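Local coordinates for protein enolase (PDB 3UGV) that probably catalyses a magnesium-dependent reaction on a carboxylate substrate, in the manner of mandelate racemase and muconate lactonizing enzymes, at residues 224-229 / 248-253. Sequence-based numbering, arbitrary orientation.
With MG (magnesium ion), chain B.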
loop_
_atom_site.group_PDB
_atom_site.type_symbol
_atom_site.label_atom_id
_atom_site.label_comp_id
_atom_site.label_asym_id
_atom_site.label_seq_id
_atom_site.Cartn_x
_atom_site.Cartn_y
_atom_site.Cartn_z
ATOM N N VAL F 224 11.514 28.022 -11.729
ATOM C CA VAL F 224 11.861 28.650 -10.472
ATOM C C VAL F 224 12.651 27.687 -9.595
ATOM O O VAL F 224 12.273 26.525 -9.434
ATOM C CB VAL F 224 10.603 29.173 -9.757
ATOM C CG1 VAL F 224 10.745 29.094 -8.234
ATOM C CG2 VAL F 224 10.292 30.594 -10.224
ATOM N N ASP F 225 13.758 28.175 -9.048
ATOM C CA ASP F 225 14.625 27.365 -8.200
ATOM C C ASP F 225 14.804 28.007 -6.833
ATOM O O ASP F 225 15.212 29.171 -6.737
ATOM C CB ASP F 225 15.999 27.208 -8.850
ATOM C CG ASP F 225 16.811 26.063 -8.242
ATOM O OD1 ASP F 225 16.597 25.684 -7.058
ATOM O OD2 ASP F 225 17.664 25.534 -8.964
ATOM N N PHE F 226 14.509 27.247 -5.778
ATOM C CA PHE F 226 14.653 27.755 -4.416
ATOM C C PHE F 226 15.984 27.363 -3.813
ATOM O O PHE F 226 16.329 27.820 -2.737
ATOM C CB PHE F 226 13.552 27.217 -3.521
ATOM C CG PHE F 226 12.239 27.909 -3.680
ATOM C CD1 PHE F 226 11.974 29.077 -2.992
ATOM C CD2 PHE F 226 11.251 27.372 -4.491
ATOM C CE1 PHE F 226 10.747 29.717 -3.117
ATOM C CE2 PHE F 226 10.020 28.010 -4.628
ATOM C CZ PHE F 226 9.775 29.184 -3.945
ATOM N N ASN F 227 16.714 26.489 -4.495
ATOM C CA ASN F 227 17.997 26.009 -3.998
ATOM C C ASN F 227 17.969 25.478 -2.571
ATOM O O ASN F 227 18.840 25.810 -1.782
ATOM C CB ASN F 227 19.068 27.097 -4.125
ATOM C CG ASN F 227 19.473 27.334 -5.568
ATOM O OD1 ASN F 227 20.118 26.489 -6.182
ATOM N ND2 ASN F 227 19.081 28.481 -6.121
ATOM N N GLN F 228 16.971 24.654 -2.253
ATOM C CA GLN F 228 16.892 23.987 -0.960
ATOM C C GLN F 228 16.774 24.974 0.198
ATOM O O GLN F 228 17.070 24.618 1.331
ATOM C CB GLN F 228 18.152 23.142 -0.729
ATOM C CG GLN F 228 18.393 22.084 -1.764
ATOM C CD GLN F 228 19.635 21.262 -1.451
ATOM O OE1 GLN F 228 19.706 20.591 -0.421
ATOM N NE2 GLN F 228 20.631 21.326 -2.336
ATOM N N GLY F 229 16.359 26.210 -0.069
ATOM C CA GLY F 229 16.404 27.243 0.959
ATOM C C GLY F 229 15.295 27.245 1.998
ATOM O O GLY F 229 15.324 28.039 2.943
ATOM N N GLU F 248 6.826 27.092 -15.188
ATOM C CA GLU F 248 7.154 25.869 -15.914
ATOM C C GLU F 248 7.445 24.744 -14.911
ATOM O O GLU F 248 6.995 23.618 -15.074
ATOM C CB GLU F 248 8.366 26.085 -16.807
ATOM C CG GLU F 248 8.903 24.807 -17.461
ATOM C CD GLU F 248 8.151 24.402 -18.719
ATOM O OE1 GLU F 248 7.260 25.166 -19.163
ATOM O OE2 GLU F 248 8.468 23.324 -19.276
ATOM N N TRP F 249 8.188 25.061 -13.859
ATOM C CA TRP F 249 8.328 24.137 -12.742
ATOM C C TRP F 249 8.855 24.835 -11.514
ATOM O O TRP F 249 9.348 25.958 -11.604
ATOM C CB TRP F 249 9.238 22.959 -13.096
ATOM C CG TRP F 249 10.720 23.261 -13.235
ATOM C CD1 TRP F 249 11.563 23.779 -12.279
ATOM C CD2 TRP F 249 11.545 22.976 -14.374
ATOM N NE1 TRP F 249 12.848 23.866 -12.774
ATOM C CE2 TRP F 249 12.863 23.365 -14.050
ATOM C CE3 TRP F 249 11.296 22.432 -15.637
ATOM C CZ2 TRP F 249 13.917 23.237 -14.949
ATOM C CZ3 TRP F 249 12.346 22.310 -16.526
ATOM C CH2 TRP F 249 13.637 22.712 -16.180
ATOM N N ILE F 250 8.748 24.154 -10.375
ATOM C CA ILE F 250 9.329 24.605 -9.116
ATOM C C ILE F 250 10.420 23.617 -8.674
ATOM O O ILE F 250 10.182 22.401 -8.570
ATOM C CB ILE F 250 8.256 24.701 -8.030
ATOM C CG1 ILE F 250 7.197 25.732 -8.426
ATOM C CG2 ILE F 250 8.865 25.043 -6.678
ATOM C CD1 ILE F 250 5.935 25.602 -7.598
ATOM N N GLU F 251 11.609 24.142 -8.396
ATOM C CA GLU F 251 12.781 23.297 -8.207
ATOM C C GLU F 251 13.296 23.335 -6.777
ATOM O O GLU F 251 13.453 24.417 -6.210
ATOM C CB GLU F 251 13.878 23.741 -9.176
ATOM C CG GLU F 251 15.064 22.822 -9.293
ATOM C CD GLU F 251 16.066 23.327 -10.328
ATOM O OE1 GLU F 251 15.640 23.785 -11.424
ATOM O OE2 GLU F 251 17.278 23.281 -10.038
ATOM N N GLU F 252 13.522 22.140 -6.219
ATOM C CA GLU F 252 14.155 21.911 -4.900
ATOM C C GLU F 252 13.811 22.913 -3.805
ATOM O O GLU F 252 14.675 23.683 -3.355
ATOM C CB GLU F 252 15.680 21.804 -5.035
ATOM C CG GLU F 252 16.150 20.520 -5.702
ATOM C CD GLU F 252 17.661 20.325 -5.641
ATOM O OE1 GLU F 252 18.409 21.329 -5.759
ATOM O OE2 GLU F 252 18.099 19.157 -5.484
ATOM N N PRO F 253 12.550 22.922 -3.367
ATOM C CA PRO F 253 12.238 23.903 -2.321
ATOM C C PRO F 253 12.898 23.576 -0.978
ATOM O O PRO F 253 13.169 24.496 -0.224
ATOM C CB PRO F 253 10.705 23.825 -2.205
ATOM C CG PRO F 253 10.304 22.578 -2.938
ATOM C CD PRO F 253 11.350 22.313 -3.959
HETATM MG MG MG B . 18.890 24.017 -9.280
HETATM O O HOH W 1 20.472 24.803 -8.171
HETATM O O HOH W 2 20.128 24.607 -10.872
HETATM O O HOH W 3 18.076 23.508 -7.395
#
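Neighbouring parallel strands that each lend a carboxylate to one metal, Asp225 from strand 221-225 and Glu251 from strand 249-251, supply two of the three protein ligands of the magnesium site in the barrel domain of this enolase-superfamily protein. Asp225 OD2 binds the magnesium ion at 2.0 Å and Glu251 OE2 at 1.9 Å; three waters and Glu277 complete the shell. The two carboxylates, their planes 46° apart, bring OD2 of Asp225 and OE2 of Glu251 to 2.5 Å, a closeness that the shared cation probably makes tolerable. Both CG atoms stand anti to their backbone N (chi1 -169° in Glu251), and Glu251 then runs extended to the metal. The oxygens left over are also engaged: Asp225 OD1 accepts from Asn227 N in an Asx turn, while Glu251 OE1 forms a salt bridge with Lys194 and offers its anti lone pair to Trp249 NE1 at 3.1 Å. A phenylalanine in place of Trp249 would probably leave Glu251 OE1 without this indole donor and its carboxylate less firmly fixed in rotation. Beneath the site the backbones pair in parallel register, with Val224 N donating to Trp249 O (3.0 Å) and Phe226 N to Glu251 O (3.1 Å), both almost straight. Beyond the strands Gln228 N, within a type I' turn, reaches Glu252 O at 2.7 Å, so the loops remain joined. On the sheet face shared by Val224 and Ile250, Ile250 CG2 meets the Phe226 ring at its edge, 3.8 Å from CE2. Helix 232-242, the crossover of this beta-alpha-beta unit, packs against Phe226, Ile250 and Pro253, while strands 192-196 and 273-275 flank the pair.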